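Local coordinates for protein diaminopropionate ammonia-lyase (Escherichia coli, PDB 4D9K) that uses pyridoxal 5'-phosphate to break down both the L and D isomers of 2,3-diaminopropionate to pyruvate and ammonia, at residues T118-H123 with M166-T171; A147-D152 with T380-Y385; L229-G234 with I257-K262; G337-V342 with S375-T380. All coordinates share one frame; numbering follows the deposited sequence.

Interaction 1: T118-H123 with M166-T171; sequences TTDGNH and MNYDDT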
loop_
_atom_site.group_PDB
_atom_site.type_symbol
_atom_site.label_atom_id
_atom_site.label_comp_id
_atom_site.label_asym_id
_atom_site.label_seq_id
_atom_site.Cartn_x
_atom_site.Cartn_y
_atom_site.Cartn_z
ATOM N N THR A 118 29.973 9.781 -10.175
ATOM C CA THR A 118 29.487 8.415 -10.086
ATOM C C THR A 118 28.279 8.389 -9.152
ATOM O O THR A 118 28.244 9.110 -8.153
ATOM C CB THR A 118 30.583 7.461 -9.571
ATOM O OG1 THR A 118 31.743 7.579 -10.399
ATOM C CG2 THR A 118 30.111 6.015 -9.594
ATOM N N THR A 119 27.286 7.568 -9.487
ATOM C CA THR A 119 26.090 7.439 -8.659
ATOM C C THR A 119 25.473 6.044 -8.692
ATOM O O THR A 119 25.638 5.297 -9.665
ATOM C CB THR A 119 25.015 8.481 -9.045
ATOM O OG1 THR A 119 24.052 8.594 -7.988
ATOM C CG2 THR A 119 24.303 8.093 -10.340
ATOM N N ASP A 120 24.774 5.704 -7.610
ATOM C CA ASP A 120 23.909 4.532 -7.561
ATOM C C ASP A 120 22.524 4.879 -8.091
ATOM O O ASP A 120 21.740 3.988 -8.424
ATOM C CB ASP A 120 23.790 4.005 -6.132
ATOM C CG ASP A 120 25.027 3.261 -5.677
ATOM O OD1 ASP A 120 25.539 2.416 -6.447
ATOM O OD2 ASP A 120 25.480 3.517 -4.542
ATOM N N GLY A 121 22.226 6.176 -8.156
ATOM C CA GLY A 121 20.963 6.646 -8.703
ATOM C C GLY A 121 20.650 8.097 -8.400
ATOM O O GLY A 121 20.787 8.965 -9.270
ATOM N N ASN A 122 20.236 8.355 -7.162
ATOM C CA ASN A 122 19.667 9.652 -6.776
ATOM C C ASN A 122 20.611 10.845 -6.891
ATOM O O ASN A 122 20.229 11.881 -7.439
ATOM C CB ASN A 122 19.066 9.583 -5.368
ATOM C CG ASN A 122 17.855 8.674 -5.296
ATOM O OD1 ASN A 122 17.073 8.592 -6.240
ATOM N ND2 ASN A 122 17.687 7.996 -4.165
ATOM N N HIS A 123 21.833 10.695 -6.379
ATOM C CA HIS A 123 22.818 11.780 -6.381
ATOM C C HIS A 123 23.104 12.314 -7.760
ATOM O O HIS A 123 23.059 13.525 -7.980
ATOM C CB HIS A 123 24.110 11.341 -5.691
ATOM C CG HIS A 123 25.274 12.275 -5.933
ATOM N ND1 HIS A 123 25.352 13.500 -5.371
ATOM C CD2 HIS A 123 26.417 12.127 -6.718
ATOM C CE1 HIS A 123 26.486 14.103 -5.773
ATOM N NE2 HIS A 123 27.137 13.262 -6.599
ATOM N N MET A 166 32.348 -2.312 -13.685
ATOM C CA MET A 166 33.060 -2.255 -12.410
ATOM C C MET A 166 32.109 -1.908 -11.265
ATOM O O MET A 166 30.954 -1.542 -11.496
ATOM C CB MET A 166 34.179 -1.211 -12.483
ATOM C CG MET A 166 35.287 -1.529 -13.477
ATOM S SD MET A 166 36.348 -0.107 -13.809
ATOM C CE MET A 166 35.335 0.821 -14.959
ATOM N N ASN A 167 32.600 -2.027 -10.031
ATOM C CA ASN A 167 31.852 -1.603 -8.845
ATOM C C ASN A 167 31.914 -0.085 -8.654
ATOM O O ASN A 167 32.500 0.621 -9.475
ATOM C CB ASN A 167 32.343 -2.343 -7.591
ATOM C CG ASN A 167 33.847 -2.238 -7.392
ATOM O OD1 ASN A 167 34.391 -1.150 -7.186
ATOM N ND2 ASN A 167 34.527 -3.380 -7.438
ATOM N N TYR A 168 31.313 0.407 -7.571
ATOM C CA TYR A 168 31.249 1.844 -7.289
ATOM C C TYR A 168 32.627 2.513 -7.204
ATOM O O TYR A 168 32.880 3.501 -7.896
ATOM C CB TYR A 168 30.446 2.104 -6.008
ATOM C CG TYR A 168 30.150 3.567 -5.739
ATOM C CD1 TYR A 168 29.077 4.207 -6.359
ATOM C CD2 TYR A 168 30.937 4.309 -4.854
ATOM C CE1 TYR A 168 28.799 5.543 -6.113
ATOM C CE2 TYR A 168 30.666 5.646 -4.601
ATOM C CZ TYR A 168 29.598 6.259 -5.235
ATOM O OH TYR A 168 29.321 7.586 -4.992
ATOM N N ASP A 169 33.505 1.962 -6.363
ATOM C CA ASP A 169 34.825 2.546 -6.089
ATOM C C ASP A 169 35.707 2.723 -7.330
ATOM O O ASP A 169 36.354 3.762 -7.493
ATOM C CB ASP A 169 35.565 1.723 -5.025
ATOM C CG ASP A 169 34.955 1.865 -3.635
ATOM O OD1 ASP A 169 33.842 2.421 -3.508
ATOM O OD2 ASP A 169 35.601 1.414 -2.664
ATOM N N ASP A 170 35.727 1.710 -8.194
ATOM C CA ASP A 170 36.500 1.757 -9.437
ATOM C C ASP A 170 35.910 2.773 -10.411
ATOM O O ASP A 170 36.641 3.434 -11.151
ATOM C CB ASP A 170 36.555 0.374 -10.096
ATOM C CG ASP A 170 37.158 -0.690 -9.188
ATOM O OD1 ASP A 170 38.180 -0.412 -8.522
ATOM O OD2 ASP A 170 36.612 -1.813 -9.151
ATOM N N THR A 171 34.584 2.890 -10.392
ATOM C CA THR A 171 33.857 3.815 -11.258
ATOM C C THR A 171 34.059 5.273 -10.821
ATOM O O THR A 171 34.015 6.184 -11.649
ATOM C CB THR A 171 32.357 3.451 -11.325
ATOM O OG1 THR A 171 32.222 2.039 -11.531
ATOM C CG2 THR A 171 31.662 4.178 -12.465
#

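Interaction 2: A147-D152 with T380-Y385; sequences AQERVD and TDVKHY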
loop_
_atom_site.group_PDB
_atom_site.type_symbol
_atom_site.label_atom_id
_atom_site.label_comp_id
_atom_site.label_asym_id
_atom_site.label_seq_id
_atom_site.Cartn_x
_atom_site.Cartn_y
_atom_site.Cartn_z
ATOM N N ALA A 147 20.053 -0.216 -12.095
ATOM C CA ALA A 147 18.725 -0.291 -12.702
ATOM C C ALA A 147 18.622 0.589 -13.949
ATOM O O ALA A 147 18.994 1.764 -13.920
ATOM C CB ALA A 147 17.654 0.083 -11.686
ATOM N N GLN A 148 18.125 0.003 -15.039
ATOM C CA GLN A 148 17.951 0.713 -16.308
ATOM C C GLN A 148 17.047 1.945 -16.169
ATOM O O GLN A 148 17.322 2.980 -16.778
ATOM C CB GLN A 148 17.424 -0.236 -17.391
ATOM C CG GLN A 148 17.427 0.334 -18.806
ATOM C CD GLN A 148 18.823 0.587 -19.353
ATOM O OE1 GLN A 148 19.718 -0.249 -19.222
ATOM N NE2 GLN A 148 19.010 1.742 -19.980
ATOM N N GLU A 149 15.987 1.837 -15.362
ATOM C CA GLU A 149 15.106 2.980 -15.082
ATOM C C GLU A 149 15.897 4.169 -14.534
ATOM O O GLU A 149 15.609 5.320 -14.871
ATOM C CB GLU A 149 13.974 2.608 -14.112
ATOM C CG GLU A 149 12.846 3.640 -14.067
ATOM C CD GLU A 149 11.884 3.482 -12.891
ATOM O OE1 GLU A 149 11.873 2.423 -12.229
ATOM O OE2 GLU A 149 11.116 4.433 -12.632
ATOM N N ARG A 150 16.894 3.885 -13.699
ATOM C CA ARG A 150 17.743 4.929 -13.129
ATOM C C ARG A 150 18.690 5.519 -14.178
ATOM O O ARG A 150 18.922 6.729 -14.202
ATOM C CB ARG A 150 18.507 4.410 -11.903
ATOM C CG ARG A 150 17.612 4.104 -10.710
ATOM C CD ARG A 150 18.411 3.878 -9.437
ATOM N NE ARG A 150 17.563 3.938 -8.243
ATOM C CZ ARG A 150 17.274 2.901 -7.457
ATOM N NH1 ARG A 150 17.767 1.697 -7.714
ATOM N NH2 ARG A 150 16.492 3.072 -6.402
ATOM N N VAL A 151 19.215 4.664 -15.054
ATOM C CA VAL A 151 20.026 5.110 -16.194
ATOM C C VAL A 151 19.174 5.972 -17.132
ATOM O O VAL A 151 19.645 6.981 -17.653
ATOM C CB VAL A 151 20.652 3.914 -16.961
ATOM C CG1 VAL A 151 21.438 4.386 -18.178
ATOM C CG2 VAL A 151 21.560 3.103 -16.047
ATOM N N ASP A 152 17.914 5.576 -17.315
ATOM C CA ASP A 152 16.977 6.303 -18.177
ATOM C C ASP A 152 16.539 7.658 -17.611
ATOM O O ASP A 152 16.349 8.610 -18.368
ATOM C CB ASP A 152 15.746 5.444 -18.497
ATOM C CG ASP A 152 16.068 4.272 -19.418
ATOM O OD1 ASP A 152 16.981 4.387 -20.262
ATOM O OD2 ASP A 152 15.394 3.228 -19.298
ATOM N N THR A 380 11.889 5.207 -6.809
ATOM C CA THR A 380 12.890 5.540 -7.826
ATOM C C THR A 380 13.206 4.335 -8.719
ATOM O O THR A 380 13.650 4.486 -9.857
ATOM C CB THR A 380 14.173 6.122 -7.193
ATOM O OG1 THR A 380 14.567 5.329 -6.062
ATOM C CG2 THR A 380 13.920 7.552 -6.723
ATOM N N ASP A 381 12.964 3.143 -8.184
ATOM C CA ASP A 381 12.972 1.922 -8.969
ATOM C C ASP A 381 11.611 1.245 -8.804
ATOM O O ASP A 381 11.366 0.512 -7.838
ATOM C CB ASP A 381 14.145 1.010 -8.568
ATOM C CG ASP A 381 14.075 -0.366 -9.209
ATOM O OD1 ASP A 381 13.037 -0.706 -9.817
ATOM O OD2 ASP A 381 15.060 -1.123 -9.081
ATOM N N VAL A 382 10.747 1.506 -9.782
ATOM C CA VAL A 382 9.348 1.091 -9.789
ATOM C C VAL A 382 9.199 -0.426 -9.748
ATOM O O VAL A 382 8.340 -0.960 -9.032
ATOM C CB VAL A 382 8.625 1.715 -11.011
ATOM C CG1 VAL A 382 7.372 0.945 -11.394
ATOM C CG2 VAL A 382 8.287 3.171 -10.720
ATOM N N LYS A 383 10.053 -1.112 -10.511
ATOM C CA LYS A 383 10.066 -2.561 -10.562
ATOM C C LYS A 383 10.299 -3.148 -9.173
ATOM O O LYS A 383 9.498 -3.943 -8.688
ATOM C CB LYS A 383 11.132 -3.038 -11.552
ATOM C CG LYS A 383 11.351 -4.538 -11.562
ATOM C CD LYS A 383 12.169 -4.986 -12.769
ATOM C CE LYS A 383 12.341 -6.495 -12.769
ATOM N NZ LYS A 383 12.932 -6.983 -11.485
ATOM N N HIS A 384 11.393 -2.744 -8.535
ATOM C CA HIS A 384 11.705 -3.175 -7.176
ATOM C C HIS A 384 10.624 -2.758 -6.184
ATOM O O HIS A 384 10.198 -3.563 -5.352
ATOM C CB HIS A 384 13.086 -2.657 -6.776
ATOM C CG HIS A 384 13.458 -2.952 -5.348
ATOM N ND1 HIS A 384 14.020 -4.110 -4.975
ATOM C CD2 HIS A 384 13.309 -2.189 -4.186
ATOM C CE1 HIS A 384 14.229 -4.100 -3.643
ATOM N NE2 HIS A 384 13.791 -2.922 -3.161
ATOM N N TYR A 385 10.142 -1.521 -6.288
ATOM C CA TYR A 385 9.087 -1.037 -5.376
ATOM C C TYR A 385 7.841 -1.938 -5.386
ATOM O O TYR A 385 7.361 -2.356 -4.330
ATOM C CB TYR A 385 8.701 0.419 -5.667
ATOM C CG TYR A 385 7.668 0.957 -4.691
ATOM C CD1 TYR A 385 8.051 1.442 -3.443
ATOM C CD2 TYR A 385 6.307 0.946 -5.004
ATOM C CE1 TYR A 385 7.104 1.924 -2.533
ATOM C CE2 TYR A 385 5.356 1.415 -4.107
ATOM C CZ TYR A 385 5.758 1.902 -2.879
ATOM O OH TYR A 385 4.825 2.360 -1.993
HETATM O O HOH W 1 12.686 -0.163 -12.597
HETATM O O HOH W 2 14.523 6.339 -11.722
#

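Interaction 3: L229-G234 with I257-K262; sequences LQAGVG and IVEPDK. With PO4 (phosphate ion), chain E.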
loop_
_atom_site.group_PDB
_atom_site.type_symbol
_atom_site.label_atom_id
_atom_site.label_comp_id
_atom_site.label_asym_id
_atom_site.label_seq_id
_atom_site.Cartn_x
_atom_site.Cartn_y
_atom_site.Cartn_z
ATOM N N LEU A 229 17.919 8.287 11.141
ATOM C CA LEU A 229 18.552 8.717 9.912
ATOM C C LEU A 229 19.255 7.533 9.283
ATOM O O LEU A 229 20.106 6.896 9.923
ATOM C CB LEU A 229 19.539 9.857 10.185
ATOM C CG LEU A 229 18.981 11.094 10.900
ATOM C CD1 LEU A 229 20.112 11.990 11.379
ATOM C CD2 LEU A 229 18.007 11.868 10.014
ATOM N N GLN A 230 18.875 7.225 8.045
ATOM C CA GLN A 230 19.533 6.171 7.273
ATOM C C GLN A 230 20.952 6.598 6.936
ATOM O O GLN A 230 21.189 7.756 6.580
ATOM C CB GLN A 230 18.749 5.782 6.007
ATOM C CG GLN A 230 18.197 6.925 5.170
ATOM C CD GLN A 230 16.803 7.338 5.597
ATOM O OE1 GLN A 230 16.625 7.976 6.633
ATOM N NE2 GLN A 230 15.805 6.982 4.792
ATOM N N ALA A 231 21.885 5.657 7.063
ATOM C CA ALA A 231 23.314 5.966 7.033
ATOM C C ALA A 231 23.878 6.271 5.645
ATOM O O ALA A 231 24.618 7.240 5.484
ATOM C CB ALA A 231 24.111 4.859 7.705
ATOM N N GLY A 232 23.546 5.447 4.655
ATOM C CA GLY A 232 24.091 5.615 3.298
ATOM C C GLY A 232 25.589 5.877 3.335
ATOM O O GLY A 232 26.342 5.081 3.894
ATOM N N VAL A 233 26.022 7.003 2.768
ATOM C CA VAL A 233 27.442 7.374 2.800
ATOM C C VAL A 233 27.775 8.335 3.943
ATOM O O VAL A 233 28.932 8.707 4.130
ATOM C CB VAL A 233 27.969 7.905 1.436
ATOM C CG1 VAL A 233 27.677 6.909 0.322
ATOM C CG2 VAL A 233 27.397 9.280 1.108
ATOM N N GLY A 234 26.760 8.726 4.709
ATOM C CA GLY A 234 26.974 9.553 5.888
ATOM C C GLY A 234 26.678 11.030 5.711
ATOM O O GLY A 234 26.553 11.759 6.701
ATOM N N ILE A 257 21.079 6.058 14.117
ATOM C CA ILE A 257 21.610 5.971 12.764
ATOM C C ILE A 257 21.446 4.549 12.274
ATOM O O ILE A 257 21.981 3.605 12.864
ATOM C CB ILE A 257 23.087 6.422 12.676
ATOM C CG1 ILE A 257 23.263 7.836 13.252
ATOM C CG2 ILE A 257 23.613 6.319 11.242
ATOM C CD1 ILE A 257 22.352 8.894 12.661
ATOM N N VAL A 258 20.691 4.412 11.188
ATOM C CA VAL A 258 20.257 3.115 10.708
ATOM C C VAL A 258 21.091 2.723 9.502
ATOM O O VAL A 258 21.131 3.436 8.498
ATOM C CB VAL A 258 18.754 3.119 10.356
ATOM C CG1 VAL A 258 18.298 1.725 9.962
ATOM C CG2 VAL A 258 17.929 3.635 11.530
ATOM N N GLU A 259 21.764 1.586 9.623
ATOM C CA GLU A 259 22.620 1.075 8.565
ATOM C C GLU A 259 22.118 -0.293 8.115
ATOM O O GLU A 259 22.216 -1.267 8.865
ATOM C CB GLU A 259 24.057 0.985 9.067
ATOM C CG GLU A 259 25.103 1.273 8.004
ATOM C CD GLU A 259 26.336 1.956 8.574
ATOM O OE1 GLU A 259 26.472 2.022 9.825
ATOM O OE2 GLU A 259 27.167 2.432 7.763
ATOM N N PRO A 260 21.546 -0.363 6.898
ATOM C CA PRO A 260 21.096 -1.631 6.318
ATOM C C PRO A 260 22.274 -2.561 5.996
ATOM O O PRO A 260 23.334 -2.087 5.588
ATOM C CB PRO A 260 20.367 -1.199 5.042
ATOM C CG PRO A 260 20.913 0.151 4.718
ATOM C CD PRO A 260 21.190 0.788 6.048
ATOM N N ASP A 261 22.066 -3.865 6.184
ATOM C CA ASP A 261 23.117 -4.893 6.064
ATOM C C ASP A 261 24.028 -4.778 4.846
ATOM O O ASP A 261 25.251 -4.890 4.975
ATOM C CB ASP A 261 22.511 -6.302 6.126
ATOM C CG ASP A 261 22.625 -6.934 7.506
ATOM O OD1 ASP A 261 23.119 -6.267 8.440
ATOM O OD2 ASP A 261 22.226 -8.113 7.656
ATOM N N LYS A 262 23.439 -4.563 3.671
ATOM C CA LYS A 262 24.213 -4.430 2.436
ATOM C C LYS A 262 23.914 -3.113 1.720
ATOM O O LYS A 262 24.774 -2.232 1.631
ATOM C CB LYS A 262 23.966 -5.627 1.504
HETATM P P PO4 E . 23.680 9.610 2.070
HETATM O O1 PO4 E . 24.226 9.004 0.796
HETATM O O2 PO4 E . 24.133 11.028 2.255
HETATM O O3 PO4 E . 24.194 8.805 3.231
HETATM O O4 PO4 E . 22.171 9.584 2.012
#

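Interaction 4: G337-V342 with S375-T380; sequences GESGAV and STEGDT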
loop_
_atom_site.group_PDB
_atom_site.type_symbol
_atom_site.label_atom_id
_atom_site.label_comp_id
_atom_site.label_asym_id
_atom_site.label_seq_id
_atom_site.Cartn_x
_atom_site.Cartn_y
_atom_site.Cartn_z
ATOM N N GLY A 337 10.957 4.382 -1.270
ATOM C CA GLY A 337 11.849 3.368 -1.832
ATOM C C GLY A 337 12.687 2.647 -0.791
ATOM O O GLY A 337 12.543 2.889 0.412
ATOM N N GLU A 338 13.576 1.770 -1.253
ATOM C CA GLU A 338 14.392 0.943 -0.355
ATOM C C GLU A 338 15.216 1.746 0.655
ATOM O O GLU A 338 15.242 1.414 1.840
ATOM C CB GLU A 338 15.307 -0.008 -1.140
ATOM C CG GLU A 338 16.156 -0.900 -0.240
ATOM C CD GLU A 338 16.777 -2.084 -0.962
ATOM O OE1 GLU A 338 17.275 -1.913 -2.100
ATOM O OE2 GLU A 338 16.776 -3.186 -0.373
ATOM N N SER A 339 15.896 2.785 0.178
ATOM C CA SER A 339 16.721 3.622 1.040
ATOM C C SER A 339 15.875 4.565 1.892
ATOM O O SER A 339 16.299 4.982 2.973
ATOM C CB SER A 339 17.717 4.423 0.211
ATOM O OG SER A 339 18.668 3.569 -0.399
ATOM N N GLY A 340 14.677 4.878 1.407
ATOM C CA GLY A 340 13.814 5.863 2.050
ATOM C C GLY A 340 13.058 5.372 3.270
ATOM O O GLY A 340 12.803 6.145 4.188
ATOM N N ALA A 341 12.710 4.086 3.282
ATOM C CA ALA A 341 11.757 3.536 4.254
ATOM C C ALA A 341 12.356 2.856 5.485
ATOM O O ALA A 341 11.618 2.495 6.416
ATOM C CB ALA A 341 10.805 2.580 3.555
ATOM N N VAL A 342 13.677 2.695 5.504
ATOM C CA VAL A 342 14.331 1.882 6.532
ATOM C C VAL A 342 14.202 2.439 7.961
ATOM O O VAL A 342 14.047 1.673 8.915
ATOM C CB VAL A 342 15.792 1.544 6.172
ATOM C CG1 VAL A 342 16.686 2.767 6.252
ATOM C CG2 VAL A 342 16.310 0.433 7.074
ATOM N N SER A 375 11.955 10.016 4.876
ATOM C CA SER A 375 11.822 9.175 3.696
ATOM C C SER A 375 12.566 9.853 2.552
ATOM O O SER A 375 12.022 10.718 1.855
ATOM C CB SER A 375 10.357 8.913 3.341
ATOM O OG SER A 375 10.279 8.046 2.216
ATOM N N THR A 376 13.825 9.461 2.396
ATOM C CA THR A 376 14.764 10.117 1.495
ATOM C C THR A 376 14.445 9.952 0.011
ATOM O O THR A 376 14.886 10.758 -0.808
ATOM C CB THR A 376 16.184 9.576 1.713
ATOM O OG1 THR A 376 16.137 8.145 1.752
ATOM C CG2 THR A 376 16.763 10.106 3.008
ATOM N N GLU A 377 13.709 8.901 -0.337
ATOM C CA GLU A 377 13.378 8.638 -1.738
ATOM C C GLU A 377 12.029 7.955 -1.886
ATOM O O GLU A 377 11.603 7.208 -1.006
ATOM C CB GLU A 377 14.480 7.808 -2.428
ATOM C CG GLU A 377 14.697 6.416 -1.840
ATOM C CD GLU A 377 15.379 5.445 -2.794
ATOM O OE1 GLU A 377 15.846 5.861 -3.881
ATOM O OE2 GLU A 377 15.448 4.245 -2.450
ATOM N N GLY A 378 11.355 8.228 -3.000
ATOM C CA GLY A 378 10.152 7.494 -3.368
ATOM C C GLY A 378 10.493 6.274 -4.204
ATOM O O GLY A 378 11.591 5.710 -4.089
ATOM N N ASP A 379 9.553 5.874 -5.053
ATOM C CA ASP A 379 9.712 4.690 -5.872
ATOM C C ASP A 379 10.604 4.987 -7.087
ATOM O O ASP A 379 10.136 5.024 -8.224
ATOM C CB ASP A 379 8.344 4.110 -6.280
ATOM C CG ASP A 379 7.485 5.097 -7.061
ATOM O OD1 ASP A 379 7.623 6.331 -6.864
ATOM O OD2 ASP A 379 6.655 4.622 -7.869
ATOM N N THR A 380 11.889 5.207 -6.809
ATOM C CA THR A 380 12.890 5.540 -7.826
ATOM C C THR A 380 13.206 4.335 -8.719
ATOM O O THR A 380 13.650 4.486 -9.857
ATOM C CB THR A 380 14.173 6.122 -7.193
ATOM O OG1 THR A 380 14.567 5.329 -6.062
ATOM C CG2 THR A 380 13.920 7.552 -6.723
#

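Interaction 1: T118-H123 with M166-T171
T118 and Y168 run past each other in opposite directions, and the methyl CG2 of T118 reaches CE1 of the tyrosine ring at 3.7 Å, coming in obliquely. The same CD1-CE1 side of the ring also meets the next two residues: T119 CA sits near the ring plane at its edge, 4.2 Å from CE1, while the D120 side chain crosses the tyrosine at about a right angle and brings OD1 obliquely to 4.0 Å from CD1. The carboxylate and ring planes are tilted 34° apart. The first torsion of T118 (chi1 -55°) sets CG2 anti to the backbone N and splits its two branches: the methyl also packs on the T171 methyl, CG2 to CG2 3.7 Å, while OG1 is held mainly by the T175 hydroxyl and adds a weak hydrogen bond to T171 O at 2.9 Å. Replacing Y168 by alanine would probably strip one side from both the T118 methyl and the D120 carboxylate, and Q188 would lose the hydroxyl it holds weakly. D120, inferred to be the proton acceptor for the L isomer, follows directly on T119, whose OG1 takes the amide of G121 at 3.0 Å in an ST turn. The contact thus joins the end of strand 114-118, just before helix 122-133, to the first turn of helix 168-182, with strand 137-142 packed against T118, T119 and T171.

Interaction 2: A147-D152 with T380-Y385
The backbones come closest at E149 and D381, with CA atoms 6.6 Å apart, where the N-terminal ends of helices 148-155 and 382-391 meet. D381 is the N-cap of the second helix, its OD1 accepting from H384 N. E149, extended beyond CG, reaches across from the other helix, and its OE1 takes the V382 amide on the syn lone pair, at 2.8 Å and 161°. Water 1 donates to that same E149 OE1 and to D381 OD1, and so bridges two carboxylates of like charge. D381 CB lies over one face of the R150 guanidinium, offset toward its rim and 3.8 Å from NH1. R150 NH1 is 4.1 Å from D381 OD2, a proximity of charges only, since that oxygen lies well out of the guanidinium plane and no N-H points at it. R150 NH2 gives a hydrogen bond to T380 OG1 at 3.0 Å, 17° out of the guanidinium plane; that hydroxyl is held in turn by E377. A leucine here, with no guanidinium, would probably leave T380 OG1 without that donor and the D381 carboxylate without a nearby opposite charge. V382 also packs on Y328 of the second subunit. Water 2 adds a last link, donating to T380 O at 2.8 Å and weakly to E149 O.

Interaction 3: L229-G234 with I257-K262
Strands 226-230 and 254-260 are the two parallel strands of a beta-alpha-beta unit, with helix 235-248 as the crossover, and L229 and I257 pair side by side in the sheet. V258 N donates to L229 O at 2.8 Å, nearly straight at 171°, and one step on A231 N donates to V258 O at 2.7 Å with a more bent angle of 142°. The CA-H groups of I257 and Q230 add contacts to the same two carbonyls. On the sheet face carrying L229 and I257, the isoleucine puts its CD1 3.9 Å from L229 CB, the two side chains crossing at a slant; its chi1 of -55° sets CG2 anti to the backbone N, where that methyl meets A231 CB. A231 CB is also covered by the bent chain of E259, with CG 3.7 Å away. The opposite face carries Q230 and V258, and there Q230 NE2 is spent on S339 O and I374 O.

Beyond A231 the chain leaves the sheet in a type II' turn ending at G234, the N-cap of the crossover helix. Here a phosphate ion is held by backbone amides: G234 N reaches its O3 at 3.0 Å, V233 N bonds O3 and O1 weakly, and M236 N joins in. At G232, positive phi favours glycine, and a CB would clash with O3. Strand, glycine-rich turn and helix start together form an anion site of the kind that, in fold type II pyridoxal-phosphate enzymes, receives the cofactor phosphate, a role this loop probably has.

Interaction 4: G337-V342 with S375-T380
The E377 carboxylate, the main flat group here, is met at both oxygens: S339 N donates to OE2 on its anti side, 3.0 Å away and 25° out of the carboxylate plane, while the T380 hydroxyl donates to OE1 from well above that plane, at 2.6 Å. N122 also gives OE1 a hydrogen bond, so the buried acid is gripped from several directions. It belongs to the loop that follows parallel strand 370-375 of the central sheet, packed against the loop leading into helix 342-352, in the fold type II architecture of pyridoxal-phosphate enzymes (tryptophan synthase beta family). With chi1 at 63°, CG lies between the backbone N and the carbonyl carbon, and from there the extended chain passes close to the G340 amide, with CG 3.6 Å from G340 N, and carries CD alongside S339 CB.

The backbone of E377 is used as well. G337 N donates to E377 O at 2.9 Å, approaching from above the carbonyl plane rather than along a lone pair. Two glycines let the loops come this close: a CB on G337 would clash with G378 O and E377 OE2, and one on G340 would run into E377 O. T376 packs against the second of them, its OG1 3.3 Å from G340 CA, and its side chain is about 7 Å from that of K77, the lysine to which pyridoxal phosphate is attached in the active enzyme. S375 turns its hydroxyl to S336. At the end of the strand, S375 CA points its hydrogen almost straight at G340 O, 3.2 Å away with an angle of 171° at the hydrogen.

How the interactions relate
From the N terminus, the chain first closes a loop at interaction 1, tying the end of strand 114-118, of the four-stranded parallel sheet, to the start of helix 168-182. Interaction 2 opens inside that loop, at 147-152, and closes only at 380-385, so the two cross. Within this long excursion lie interaction 3, which closes a single beta-alpha-beta unit of the six-stranded sheet, and then interaction 4; the two follow in series. Interactions 2 and 4 share T380. Q230 of interaction 3 bonds S339 of interaction 4. Loop 375-380, continuing strand 370-375 of the six-stranded sheet, meets through E377 the N122 at the start of helix 122-133, which follows the four-stranded sheet's strand 114-118.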